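Local atomic coordinates of papain-like protease (Human betacoronavirus 2c EMC/2012, PDB entry 4RNA), a protein that acts as a cysteine protease of the papain-like family, probably cleaving the viral polyprotein and, as in related coronaviruses, removing ubiquitin and ISG15 from host proteins. Residues L4-L9 with K50-S55; R186-E191 with D200-G205; G289-F294 with S303-K308; P79-R84 with M155-C160. All blocks are in the same frame, centred on the assembly; numbering follows the deposited sequence.

The four contacts hold different elements of one chain, and their chemistry follows their place in it. Interaction 4, centred about 13 Å from the chain's centre, joins two helix ends through partly buried aromatic packing and an arginine whose guanidinium is gripped by polar neighbours. Interaction 1, also partly buried, is centred about 37 Å from the chain's centre in the N-terminal ubiquitin-like domain, where backbone bonds and one asparagine tie a loop to a strand. Interaction 2, partly buried too, is a regular hairpin in the fingers, with a salt bridge beside its ladder. Interaction 3, at the surface, has no direct hydrogen bond between its segments and relies on an indole met by lysine and isoleucine.

Interaction 1: residues L4-L9 with K50-S55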
loop_
_atom_site.group_PDB
_atom_site.type_symbol
_atom_site.label_atom_id
_atom_site.label_comp_id
_atom_site.label_asym_id
_atom_site.label_seq_id
_atom_site.Cartn_x
_atom_site.Cartn_y
_atom_site.Cartn_z
ATOM N N LEU A 4 36.901 -23.997 -1.780
ATOM C CA LEU A 4 36.948 -22.913 -0.731
ATOM C C LEU A 4 35.593 -22.551 -0.041
ATOM O O LEU A 4 34.530 -22.435 -0.686
ATOM C CB LEU A 4 37.611 -21.672 -1.321
ATOM C CG LEU A 4 37.984 -20.557 -0.371
ATOM C CD1 LEU A 4 39.325 -20.001 -0.831
ATOM C CD2 LEU A 4 36.876 -19.507 -0.354
ATOM N N THR A 5 35.620 -22.390 1.273
ATOM C CA THR A 5 34.410 -22.005 1.985
ATOM C C THR A 5 34.630 -20.813 2.878
ATOM O O THR A 5 35.768 -20.538 3.305
ATOM C CB THR A 5 33.763 -23.154 2.760
ATOM O OG1 THR A 5 34.666 -23.585 3.763
ATOM C CG2 THR A 5 33.434 -24.324 1.818
ATOM N N ILE A 6 33.521 -20.092 3.129
ATOM C CA ILE A 6 33.439 -18.985 4.077
ATOM C C ILE A 6 32.270 -19.110 5.053
ATOM O O ILE A 6 31.303 -19.838 4.808
ATOM C CB ILE A 6 33.416 -17.615 3.397
ATOM C CG1 ILE A 6 32.095 -17.404 2.633
ATOM C CG2 ILE A 6 34.648 -17.456 2.525
ATOM C CD1 ILE A 6 31.926 -16.002 2.127
ATOM N N GLU A 7 32.376 -18.385 6.160
ATOM C CA GLU A 7 31.283 -18.248 7.129
ATOM C C GLU A 7 30.806 -16.794 7.056
ATOM O O GLU A 7 31.630 -15.844 6.964
ATOM C CB GLU A 7 31.745 -18.600 8.525
ATOM C CG GLU A 7 31.736 -20.098 8.782
ATOM C CD GLU A 7 31.790 -20.485 10.270
ATOM O OE1 GLU A 7 32.173 -19.629 11.098
ATOM O OE2 GLU A 7 31.444 -21.647 10.638
ATOM N N VAL A 8 29.484 -16.617 7.007
ATOM C CA VAL A 8 28.900 -15.260 7.009
ATOM C C VAL A 8 27.845 -15.254 8.081
ATOM O O VAL A 8 27.294 -16.313 8.405
ATOM C CB VAL A 8 28.210 -14.910 5.680
ATOM C CG1 VAL A 8 29.248 -14.643 4.579
ATOM C CG2 VAL A 8 27.209 -15.986 5.278
ATOM N N LEU A 9 27.526 -14.052 8.561
ATOM C CA LEU A 9 26.455 -13.918 9.564
ATOM C C LEU A 9 25.266 -13.307 8.803
ATOM O O LEU A 9 25.367 -12.252 8.141
ATOM C CB LEU A 9 26.870 -12.974 10.713
ATOM C CG LEU A 9 28.020 -13.479 11.635
ATOM C CD1 LEU A 9 28.422 -12.407 12.649
ATOM C CD2 LEU A 9 27.686 -14.759 12.352
ATOM N N LYS A 50 37.060 -12.428 0.785
ATOM C CA LYS A 50 36.981 -11.102 1.388
ATOM C C LYS A 50 35.767 -10.886 2.313
ATOM O O LYS A 50 35.886 -10.200 3.338
ATOM C CB LYS A 50 37.183 -10.031 0.295
ATOM C CG LYS A 50 38.681 -9.944 -0.058
ATOM C CD LYS A 50 39.070 -9.659 -1.506
ATOM C CE LYS A 50 40.560 -9.977 -1.666
ATOM N NZ LYS A 50 41.300 -9.036 -2.558
ATOM N N GLN A 51 34.636 -11.531 2.021
ATOM C CA GLN A 51 33.473 -11.366 2.889
ATOM C C GLN A 51 33.345 -12.373 4.014
ATOM O O GLN A 51 32.325 -12.366 4.718
ATOM C CB GLN A 51 32.136 -11.238 2.123
ATOM C CG GLN A 51 31.883 -12.234 1.012
ATOM C CD GLN A 51 31.893 -11.623 -0.393
ATOM O OE1 GLN A 51 31.434 -12.252 -1.351
ATOM N NE2 GLN A 51 32.417 -10.409 -0.522
ATOM N N ASN A 52 34.357 -13.211 4.227
ATOM C CA ASN A 52 34.348 -14.172 5.374
ATOM C C ASN A 52 34.213 -13.463 6.720
ATOM O O ASN A 52 34.826 -12.427 6.957
ATOM C CB ASN A 52 35.616 -15.027 5.341
ATOM C CG ASN A 52 35.678 -16.038 6.466
ATOM O OD1 ASN A 52 34.883 -16.984 6.534
ATOM N ND2 ASN A 52 36.677 -15.871 7.345
ATOM N N GLY A 53 33.363 -13.974 7.614
ATOM C CA GLY A 53 33.118 -13.259 8.853
ATOM C C GLY A 53 32.239 -12.017 8.823
ATOM O O GLY A 53 31.910 -11.484 9.880
ATOM N N HIS A 54 31.855 -11.545 7.635
ATOM C CA HIS A 54 30.932 -10.387 7.494
ATOM C C HIS A 54 29.466 -10.737 7.665
ATOM O O HIS A 54 29.058 -11.920 7.569
ATOM C CB HIS A 54 31.132 -9.701 6.156
ATOM C CG HIS A 54 32.365 -8.860 6.101
ATOM N ND1 HIS A 54 32.342 -7.522 6.319
ATOM C CD2 HIS A 54 33.695 -9.203 5.875
ATOM C CE1 HIS A 54 33.594 -7.032 6.204
ATOM N NE2 HIS A 54 34.424 -8.060 5.938
ATOM N N SER A 55 28.684 -9.693 7.943
ATOM C CA SER A 55 27.217 -9.741 8.103
ATOM C C SER A 55 26.477 -9.516 6.800
ATOM O O SER A 55 26.777 -8.565 6.116
ATOM C CB SER A 55 26.760 -8.655 9.077
ATOM O OG SER A 55 26.869 -9.197 10.367
#
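Asn52 and Glu7 make the contact between the loop and the strand largely polar. The side-chain amide of Asn52 takes the place of a neighbouring peptide. Its chi1 of -180° sets CG anti to the backbone N; Asn52 OD1 then accepts from Glu7 N at 2.9 Å, in the carbonyl plane and with a nearly straight N-H line of 175°. Two backbone bonds continue the union, Gly53 N to Glu7 O at 2.6 Å and Leu9 N to His54 O at 2.8 Å. The loop reaches this register through a type II turn from Gln51 to His54, and the positive phi of Gly53 suits glycine.

From there the chain enters strand 55-58, parallel to strand 5-11, in a mixed sheet whose order is that of the beta-grasp fold, as in the ubiquitin-like domain of coronavirus papain-like proteases. Strand 18-23 covers the other edge of strand 5-11.

Van der Waals contacts complete the join. Ile6 CG2 lies 3.8 Å from Asn52 CB, the two side chains running antiparallel past one another, and Ile6 CD1 meets Gln51 CG at 3.9 Å. The amide oxygen of Gln51 turns instead to Tyr28 and Asp48. Farther on, Leu9 CB touches Ser55 OG at 3.8 Å.

Interaction 2: residues R186-E191 with D200-G205; sequences RMVWRE and DVVLQG
The guanidinium of Arg190 meets the carboxylate of Asp200 edge to edge, with the two planes only 20° apart. The grip is side-on and two-pronged: Arg190 NE bonds to Asp200 OD1 at 3.0 Å, tilted somewhat from the guanidinium plane, while Arg190 NH2 reaches Asp200 OD2 at 3.2 Å close to that plane. Each oxygen uses its syn lone pair, and the paired bonds limit rotation of both groups. The Arg186 guanidinium is placed differently. Its chain runs extended to NE, and Val202 CG1 sits over one face, offset toward the rim and 3.6 Å from Arg186 NH1. At its edge, near the plane, comes the amide oxygen of Gln204. The indole of Trp189 has Val201 O at its edge, a weak bond from NE1 to Met187 SD, and outside partners in Arg236, by a cation-pi contact, and Tyr211.

These groups sit on an antiparallel beta hairpin, strands 186-193 and 197-204. It belongs to the zinc-bearing fingers of the protease: Cys193 and Cys196, near its tip, bind zinc together with Cys228 and Cys230. Met187 pairs with Leu203 and Trp189 with Val201 as hydrogen-bonded pairs, each closed by two bonds, such as Leu203 N to Met187 O at 2.8 Å. Met187, Trp189, Val201 and Leu203 share one face; the salt bridge, Val188, Val202, Arg186 and Gln204 occupy the other. Trp189 CB and Val201 CB meet at 4.2 Å. Strand 233-242 pairs with strand 186-193 on its other edge, and Ala64 of the second subunit packs on Val201.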
loop_
_atom_site.group_PDB
_atom_site.type_symbol
_atom_site.label_atom_id
_atom_site.label_comp_id
_atom_site.label_asym_id
_atom_site.label_seq_id
_atom_site.Cartn_x
_atom_site.Cartn_y
_atom_site.Cartn_z
ATOM N N ARG A 186 -10.681 11.634 22.601
ATOM C CA ARG A 186 -12.014 11.114 22.496
ATOM C C ARG A 186 -12.805 11.971 21.549
ATOM O O ARG A 186 -12.656 13.189 21.561
ATOM C CB ARG A 186 -12.608 11.151 23.876
ATOM C CG ARG A 186 -13.935 10.464 24.025
ATOM C CD ARG A 186 -14.439 10.774 25.417
ATOM N NE ARG A 186 -15.735 10.150 25.579
ATOM C CZ ARG A 186 -15.933 8.829 25.638
ATOM N NH1 ARG A 186 -14.912 7.967 25.579
ATOM N NH2 ARG A 186 -17.172 8.368 25.759
ATOM N N MET A 187 -13.666 11.330 20.751
ATOM C CA MET A 187 -14.499 12.050 19.788
ATOM C C MET A 187 -15.904 11.403 19.843
ATOM O O MET A 187 -16.009 10.181 19.635
ATOM C CB MET A 187 -13.868 11.933 18.409
ATOM C CG MET A 187 -14.390 12.912 17.382
ATOM S SD MET A 187 -13.680 12.502 15.759
ATOM C CE MET A 187 -14.262 10.854 15.591
ATOM N N VAL A 188 -16.948 12.185 20.182
ATOM C CA VAL A 188 -18.325 11.621 20.230
ATOM C C VAL A 188 -19.228 12.290 19.192
ATOM O O VAL A 188 -19.486 13.474 19.288
ATOM C CB VAL A 188 -18.941 11.718 21.628
ATOM C CG1 VAL A 188 -20.236 10.918 21.697
ATOM C CG2 VAL A 188 -17.959 11.230 22.688
ATOM N N TRP A 189 -19.676 11.501 18.206
ATOM C CA TRP A 189 -20.694 11.871 17.236
ATOM C C TRP A 189 -22.044 11.432 17.717
ATOM O O TRP A 189 -22.201 10.346 18.277
ATOM C CB TRP A 189 -20.416 11.224 15.870
ATOM C CG TRP A 189 -19.165 11.762 15.244
ATOM C CD1 TRP A 189 -17.891 11.236 15.342
ATOM C CD2 TRP A 189 -19.028 12.973 14.413
ATOM N NE1 TRP A 189 -16.988 12.018 14.662
ATOM C CE2 TRP A 189 -17.611 13.061 14.060
ATOM C CE3 TRP A 189 -19.911 13.952 13.942
ATOM C CZ2 TRP A 189 -17.108 14.085 13.262
ATOM C CZ3 TRP A 189 -19.387 14.994 13.150
ATOM C CH2 TRP A 189 -18.008 15.053 12.837
ATOM N N ARG A 190 -23.026 12.303 17.560
ATOM C CA ARG A 190 -24.390 11.908 17.869
ATOM C C ARG A 190 -25.182 12.016 16.577
ATOM O O ARG A 190 -25.068 13.027 15.782
ATOM C CB ARG A 190 -24.990 12.740 19.011
ATOM C CG ARG A 190 -26.452 12.393 19.356
ATOM C CD ARG A 190 -26.863 13.103 20.653
ATOM N NE ARG A 190 -26.166 12.507 21.784
ATOM C CZ ARG A 190 -25.929 13.109 22.942
ATOM N NH1 ARG A 190 -26.326 14.360 23.137
ATOM N NH2 ARG A 190 -25.275 12.456 23.900
ATOM N N GLU A 191 -25.953 10.952 16.346
ATOM C CA GLU A 191 -26.902 10.907 15.244
ATOM C C GLU A 191 -28.320 10.819 15.871
ATOM O O GLU A 191 -28.574 9.992 16.766
ATOM C CB GLU A 191 -26.588 9.701 14.351
ATOM C CG GLU A 191 -25.310 9.912 13.565
ATOM C CD GLU A 191 -25.015 8.844 12.503
ATOM O OE1 GLU A 191 -25.754 7.835 12.402
ATOM O OE2 GLU A 191 -24.015 9.033 11.750
ATOM N N ASP A 200 -25.157 7.270 19.616
ATOM C CA ASP A 200 -23.755 7.740 19.747
ATOM C C ASP A 200 -22.645 6.832 19.107
ATOM O O ASP A 200 -22.624 5.600 19.264
ATOM C CB ASP A 200 -23.424 8.104 21.206
ATOM C CG ASP A 200 -24.101 9.417 21.666
ATOM O OD1 ASP A 200 -24.550 10.231 20.815
ATOM O OD2 ASP A 200 -24.182 9.649 22.892
ATOM N N VAL A 201 -21.744 7.461 18.356
ATOM C CA VAL A 201 -20.501 6.802 17.885
ATOM C C VAL A 201 -19.292 7.457 18.593
ATOM O O VAL A 201 -19.040 8.668 18.445
ATOM C CB VAL A 201 -20.274 7.005 16.343
ATOM C CG1 VAL A 201 -19.082 6.182 15.861
ATOM C CG2 VAL A 201 -21.520 6.639 15.568
ATOM N N VAL A 202 -18.572 6.663 19.377
ATOM C CA VAL A 202 -17.402 7.123 20.122
ATOM C C VAL A 202 -16.116 6.605 19.459
ATOM O O VAL A 202 -15.966 5.380 19.253
ATOM C CB VAL A 202 -17.451 6.616 21.577
ATOM C CG1 VAL A 202 -16.206 7.026 22.398
ATOM C CG2 VAL A 202 -18.765 7.005 22.239
ATOM N N LEU A 203 -15.207 7.528 19.119
ATOM C CA LEU A 203 -13.847 7.178 18.678
ATOM C C LEU A 203 -12.815 7.633 19.727
ATOM O O LEU A 203 -12.994 8.685 20.366
ATOM C CB LEU A 203 -13.551 7.833 17.314
ATOM C CG LEU A 203 -14.545 7.385 16.243
ATOM C CD1 LEU A 203 -14.652 8.419 15.148
ATOM C CD2 LEU A 203 -14.148 6.024 15.700
ATOM N N GLN A 204 -11.754 6.829 19.918
ATOM C CA GLN A 204 -10.698 7.070 20.919
ATOM C C GLN A 204 -9.313 7.010 20.302
ATOM O O GLN A 204 -9.174 6.494 19.214
ATOM C CB GLN A 204 -10.739 5.993 22.005
ATOM C CG GLN A 204 -12.166 5.640 22.346
ATOM C CD GLN A 204 -12.249 4.834 23.592
ATOM O OE1 GLN A 204 -11.905 5.323 24.665
ATOM N NE2 GLN A 204 -12.720 3.594 23.469
ATOM N N GLY A 205 -8.311 7.506 21.030
ATOM C CA GLY A 205 -6.917 7.514 20.574
ATOM C C GLY A 205 -6.700 8.324 19.324
ATOM O O GLY A 205 -7.350 9.381 19.081
#

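Interaction 3: residues G289-F294 with S303-K308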
loop_
_atom_site.group_PDB
_atom_site.type_symbol
_atom_site.label_atom_id
_atom_site.label_comp_id
_atom_site.label_asym_id
_atom_site.label_seq_id
_atom_site.Cartn_x
_atom_site.Cartn_y
_atom_site.Cartn_z
ATOM N N GLY A 289 3.344 35.441 13.333
ATOM C CA GLY A 289 2.297 36.149 12.573
ATOM C C GLY A 289 2.332 35.991 11.067
ATOM O O GLY A 289 1.661 36.751 10.356
ATOM N N LEU A 290 3.088 35.023 10.547
ATOM C CA LEU A 290 3.189 34.837 9.080
ATOM C C LEU A 290 2.963 33.381 8.670
ATOM O O LEU A 290 3.024 32.496 9.513
ATOM C CB LEU A 290 4.545 35.276 8.551
ATOM C CG LEU A 290 4.902 36.780 8.579
ATOM C CD1 LEU A 290 6.376 36.868 8.248
ATOM C CD2 LEU A 290 4.082 37.613 7.588
ATOM N N ILE A 291 2.719 33.160 7.384
ATOM C CA ILE A 291 2.624 31.814 6.860
ATOM C C ILE A 291 3.995 31.532 6.265
ATOM O O ILE A 291 4.421 32.239 5.335
ATOM C CB ILE A 291 1.563 31.691 5.735
ATOM C CG1 ILE A 291 0.159 31.994 6.248
ATOM C CG2 ILE A 291 1.658 30.325 5.043
ATOM C CD1 ILE A 291 -0.840 32.315 5.138
ATOM N N LEU A 292 4.699 30.516 6.798
ATOM C CA LEU A 292 5.967 30.060 6.198
ATOM C C LEU A 292 5.696 28.902 5.254
ATOM O O LEU A 292 5.136 27.888 5.675
ATOM C CB LEU A 292 6.973 29.609 7.264
ATOM C CG LEU A 292 7.191 30.337 8.598
ATOM C CD1 LEU A 292 8.533 29.928 9.177
ATOM C CD2 LEU A 292 7.089 31.842 8.463
ATOM N N LYS A 293 6.068 29.068 3.996
ATOM C CA LYS A 293 5.803 28.098 2.945
ATOM C C LYS A 293 7.098 27.364 2.651
ATOM O O LYS A 293 8.063 27.954 2.143
ATOM C CB LYS A 293 5.330 28.778 1.648
ATOM C CG LYS A 293 4.154 29.735 1.830
ATOM C CD LYS A 293 4.361 31.036 1.029
ATOM C CE LYS A 293 3.795 30.984 -0.375
ATOM N NZ LYS A 293 3.572 32.396 -0.848
ATOM N N PHE A 294 7.119 26.075 2.974
ATOM C CA PHE A 294 8.301 25.251 2.836
ATOM C C PHE A 294 8.128 24.410 1.605
ATOM O O PHE A 294 7.441 23.348 1.597
ATOM C CB PHE A 294 8.462 24.383 4.063
ATOM C CG PHE A 294 8.860 25.135 5.293
ATOM C CD1 PHE A 294 10.206 25.410 5.538
ATOM C CD2 PHE A 294 7.920 25.527 6.236
ATOM C CE1 PHE A 294 10.595 26.097 6.675
ATOM C CE2 PHE A 294 8.296 26.205 7.377
ATOM C CZ PHE A 294 9.644 26.485 7.611
ATOM N N SER A 303 1.498 36.996 4.752
ATOM C CA SER A 303 0.378 36.977 5.746
ATOM C C SER A 303 -0.964 36.492 5.151
ATOM O O SER A 303 -1.882 36.136 5.905
ATOM C CB SER A 303 0.206 38.333 6.381
ATOM O OG SER A 303 0.001 39.263 5.324
ATOM N N ASP A 304 -1.055 36.443 3.819
ATOM C CA ASP A 304 -2.281 36.037 3.090
ATOM C C ASP A 304 -1.914 35.228 1.890
ATOM O O ASP A 304 -1.031 35.616 1.094
ATOM C CB ASP A 304 -3.100 37.257 2.608
ATOM C CG ASP A 304 -3.524 38.155 3.764
ATOM O OD1 ASP A 304 -2.721 39.022 4.146
ATOM O OD2 ASP A 304 -4.604 37.944 4.369
ATOM N N TRP A 305 -2.659 34.135 1.706
ATOM C CA TRP A 305 -2.372 33.172 0.666
ATOM C C TRP A 305 -3.605 32.489 0.182
ATOM O O TRP A 305 -4.317 31.818 0.962
ATOM C CB TRP A 305 -1.376 32.134 1.167
ATOM C CG TRP A 305 -0.762 31.278 0.088
ATOM C CD1 TRP A 305 -0.647 31.546 -1.269
ATOM C CD2 TRP A 305 -0.064 29.999 0.286
ATOM N NE1 TRP A 305 0.019 30.521 -1.909
ATOM C CE2 TRP A 305 0.411 29.578 -1.024
ATOM C CE3 TRP A 305 0.226 29.196 1.407
ATOM C CZ2 TRP A 305 1.128 28.373 -1.205
ATOM C CZ3 TRP A 305 0.956 27.994 1.215
ATOM C CH2 TRP A 305 1.387 27.597 -0.052
ATOM N N LYS A 306 -3.851 32.657 -1.119
ATOM C CA LYS A 306 -4.889 31.935 -1.821
ATOM C C LYS A 306 -4.246 30.689 -2.401
ATOM O O LYS A 306 -3.364 30.748 -3.245
ATOM C CB LYS A 306 -5.555 32.769 -2.941
ATOM C CG LYS A 306 -6.778 32.053 -3.541
ATOM C CD LYS A 306 -7.703 32.971 -4.333
ATOM C CE LYS A 306 -7.165 33.289 -5.720
ATOM N NZ LYS A 306 -8.181 34.005 -6.547
ATOM N N CYS A 307 -4.718 29.546 -1.946
ATOM C CA CYS A 307 -4.053 28.270 -2.262
ATOM C C CYS A 307 -5.043 27.102 -1.988
ATOM O O CYS A 307 -6.035 27.261 -1.262
ATOM C CB CYS A 307 -2.811 28.113 -1.373
ATOM S SG CYS A 307 -3.292 28.139 0.387
ATOM N N LYS A 308 -4.717 25.943 -2.544
ATOM C CA LYS A 308 -5.525 24.707 -2.443
ATOM C C LYS A 308 -5.026 23.826 -1.326
ATOM O O LYS A 308 -4.056 23.060 -1.463
ATOM C CB LYS A 308 -5.466 23.965 -3.769
ATOM C CG LYS A 308 -5.945 24.824 -4.944
ATOM C CD LYS A 308 -5.490 24.160 -6.231
ATOM C CE LYS A 308 -6.357 24.567 -7.406
ATOM N NZ LYS A 308 -5.889 23.751 -8.571
HETATM O O HOH W 1 1.405 34.477 -0.986
#
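Lys293 lies across one face of the Trp305 indole and meets both of its rings. Lys293 CE stands over the six-membered ring of Trp305, 3.9 Å from its centroid as a CH-pi contact, and Lys293 NZ hangs over the five-membered ring in a cation-pi contact at 4.2 Å from that ring's centroid, 11° off the ring normal. Nearer the backbone, Lys293 CG touches Trp305 CZ3 at 3.7 Å. Bends at chi2 and chi3 let the chain follow the ring instead of running straight past it. Ile291 crosses Trp305 at about a right angle, with Ile291 CD1 4.0 Å from Trp305 CB, and Leu290 CD2 comes within 3.9 Å of Ser303 N.

In the next shell, a water accepts from Lys293 NZ at 3.0 Å and donates weakly to Asp304 O, so that the ammonium is linked to the backbone beside the tryptophan. The opposite face of the indole is covered by Cys307 CB, two residues further on. Phe268, Val270 and Gln272 of strand 267-272 also touch the Trp305 side chain, and Ile291 touches Ala284 and Leu286 of strand 280-287. Ser303 OG bonds to Asp304 OD1, while Asp304 OD2 bonds to Thr258 OG1.

No hydrogen bond passes directly between the segments. Strand 290-294 pairs with strands 280-287 and 299-302, whereas strand 304-315 pairs with strands 252-258 and 267-272. Side chains thus bridge two strands of one mixed sheet that do not pair with each other, consistent with the palm of the papain-like protease fold.

Interaction 4: residues P79-R84 with M155-C160; sequences PTFLHR and MAYGNC
Phe81 and Arg84, one helical turn apart, reach segment 155-160 by different torsions. In Phe81, CG is anti to the backbone N (chi1 174°), and the ring slants against Tyr157. In Arg84, a bend at chi3 (-58°) sets NE, and Arg84 NE bonds to Thr80 OG1 at 2.8 Å, in the guanidinium plane. That grip holds the flat group with NH1 facing the other helix.

There Arg84 NH1 donates to Ala156 O at 3.0 Å, coming in the carbonyl plane on a lone pair, at a C=O...N angle of 120°. The same oxygen takes Asn159 N, for the helix ends in a Schellman motif: Asn159 has positive phi, and Cys160 N bonds back to Met155 O. A water takes a further bond from Arg84 NH1 and passes one to Cys160 O, joining the arginine to the chain just past the helix end. Asn159 OD1 lies over one face of the guanidinium, 3.5 Å from Arg84 NH1, without a direct bond. Asp78 forms a salt bridge with Arg84 NH2 and also bonds Thr80 OG1, so it would balance the charge and fix the residue that holds NE.

The remaining contacts are apolar. Phe81 CE2 stands over the centre of the Tyr157 ring and 3.7 Å from Ala156 CB, the two ring planes lying oblique to each other; Tyr157 OH bonds to Tyr74 O. The contact thus joins the start of helix 81-92 to the end of helix 148-158 in the helical thumb, beside Tyr74 of helix 64-74, with Arg170 of the second subunit packed against Thr80, Arg84 and Asn159.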
loop_
_atom_site.group_PDB
_atom_site.type_symbol
_atom_site.label_atom_id
_atom_site.label_comp_id
_atom_site.label_asym_id
_atom_site.label_seq_id
_atom_site.Cartn_x
_atom_site.Cartn_y
_atom_site.Cartn_z
ATOM N N PRO A 79 5.838 -10.170 1.214
ATOM C CA PRO A 79 7.071 -10.902 1.069
ATOM C C PRO A 79 8.051 -10.077 0.293
ATOM O O PRO A 79 9.249 -10.351 0.360
ATOM C CB PRO A 79 6.661 -12.161 0.282
ATOM C CG PRO A 79 5.302 -11.917 -0.257
ATOM C CD PRO A 79 4.680 -10.830 0.563
ATOM N N THR A 80 7.598 -9.008 -0.353
ATOM C CA THR A 80 8.565 -8.157 -1.074
ATOM C C THR A 80 9.151 -6.995 -0.237
ATOM O O THR A 80 9.977 -6.194 -0.674
ATOM C CB THR A 80 7.906 -7.508 -2.312
ATOM O OG1 THR A 80 6.973 -6.449 -1.923
ATOM C CG2 THR A 80 7.207 -8.636 -3.280
ATOM N N PHE A 81 8.679 -6.872 0.968
ATOM C CA PHE A 81 8.954 -5.658 1.800
ATOM C C PHE A 81 10.458 -5.469 2.118
ATOM O O PHE A 81 10.965 -4.348 2.058
ATOM C CB PHE A 81 8.227 -5.817 3.159
ATOM C CG PHE A 81 8.566 -4.692 4.149
ATOM C CD1 PHE A 81 9.640 -4.812 5.021
ATOM C CD2 PHE A 81 7.833 -3.468 4.150
ATOM C CE1 PHE A 81 9.961 -3.768 5.926
ATOM C CE2 PHE A 81 8.125 -2.431 5.068
ATOM C CZ PHE A 81 9.224 -2.561 5.924
ATOM N N LEU A 82 11.192 -6.561 2.437
ATOM C CA LEU A 82 12.637 -6.341 2.708
ATOM C C LEU A 82 13.342 -5.874 1.474
ATOM O O LEU A 82 14.188 -4.944 1.592
ATOM C CB LEU A 82 13.388 -7.551 3.186
ATOM C CG LEU A 82 13.007 -7.908 4.629
ATOM C CD1 LEU A 82 13.461 -9.306 5.189
ATOM C CD2 LEU A 82 13.366 -6.745 5.585
ATOM N N HIS A 83 13.079 -6.563 0.364
ATOM C CA HIS A 83 13.801 -6.100 -0.876
ATOM C C HIS A 83 13.513 -4.655 -1.108
ATOM O O HIS A 83 14.398 -3.857 -1.616
ATOM C CB HIS A 83 13.449 -6.910 -2.129
ATOM C CG HIS A 83 14.326 -6.509 -3.342
ATOM N ND1 HIS A 83 13.935 -5.578 -4.252
ATOM C CD2 HIS A 83 15.624 -6.898 -3.712
ATOM C CE1 HIS A 83 14.931 -5.386 -5.171
ATOM N NE2 HIS A 83 15.962 -6.194 -4.838
ATOM N N ARG A 84 12.250 -4.294 -1.007
ATOM C CA ARG A 84 11.903 -2.851 -1.273
ATOM C C ARG A 84 12.513 -1.850 -0.279
ATOM O O ARG A 84 13.084 -0.863 -0.660
ATOM C CB ARG A 84 10.387 -2.645 -1.423
ATOM C CG ARG A 84 9.793 -3.371 -2.658
ATOM C CD ARG A 84 8.255 -3.197 -2.797
ATOM N NE ARG A 84 7.496 -3.690 -1.603
ATOM C CZ ARG A 84 6.955 -2.916 -0.676
ATOM N NH1 ARG A 84 7.129 -1.585 -0.675
ATOM N NH2 ARG A 84 6.314 -3.491 0.362
ATOM N N MET A 155 8.298 5.109 2.797
ATOM C CA MET A 155 8.123 4.695 1.415
ATOM C C MET A 155 7.791 3.173 1.238
ATOM O O MET A 155 6.922 2.798 0.400
ATOM C CB MET A 155 9.372 5.091 0.618
ATOM C CG MET A 155 9.407 6.578 0.431
ATOM S SD MET A 155 10.921 6.990 -0.426
ATOM C CE MET A 155 10.320 6.899 -2.117
ATOM N N ALA A 156 8.435 2.317 2.046
ATOM C CA ALA A 156 8.235 0.865 1.966
ATOM C C ALA A 156 6.849 0.506 2.444
ATOM O O ALA A 156 6.068 -0.141 1.697
ATOM C CB ALA A 156 9.341 0.100 2.719
ATOM N N TYR A 157 6.500 1.002 3.639
ATOM C CA TYR A 157 5.163 0.760 4.186
ATOM C C TYR A 157 4.073 1.438 3.307
ATOM O O TYR A 157 2.973 0.924 3.210
ATOM C CB TYR A 157 5.070 1.310 5.606
ATOM C CG TYR A 157 5.717 0.426 6.654
ATOM C CD1 TYR A 157 5.237 -0.889 6.906
ATOM C CD2 TYR A 157 6.816 0.884 7.375
ATOM C CE1 TYR A 157 5.851 -1.714 7.854
ATOM C CE2 TYR A 157 7.466 0.062 8.315
ATOM C CZ TYR A 157 6.963 -1.219 8.567
ATOM O OH TYR A 157 7.569 -2.002 9.491
ATOM N N GLY A 158 4.422 2.526 2.604
ATOM C CA GLY A 158 3.441 3.304 1.828
ATOM C C GLY A 158 3.322 2.836 0.366
ATOM O O GLY A 158 2.457 3.268 -0.390
ATOM N N ASN A 159 4.204 1.921 -0.011
ATOM C CA ASN A 159 4.268 1.346 -1.312
ATOM C C ASN A 159 4.528 2.396 -2.302
ATOM O O ASN A 159 3.919 2.365 -3.351
ATOM C CB ASN A 159 2.957 0.643 -1.662
ATOM C CG ASN A 159 2.757 -0.592 -0.848
ATOM O OD1 ASN A 159 3.647 -1.415 -0.745
ATOM N ND2 ASN A 159 1.584 -0.735 -0.258
ATOM N N CYS A 160 5.425 3.316 -1.956
ATOM C CA CYS A 160 5.880 4.367 -2.865
ATOM C C CYS A 160 6.940 3.801 -3.771
ATOM O O CYS A 160 7.777 2.982 -3.354
ATOM C CB CYS A 160 6.389 5.611 -2.088
ATOM S SG CYS A 160 5.223 6.053 -0.767
HETATM O O HOH W 2 4.014 -2.669 1.482
HETATM O O HOH W 3 7.629 0.392 -2.276
#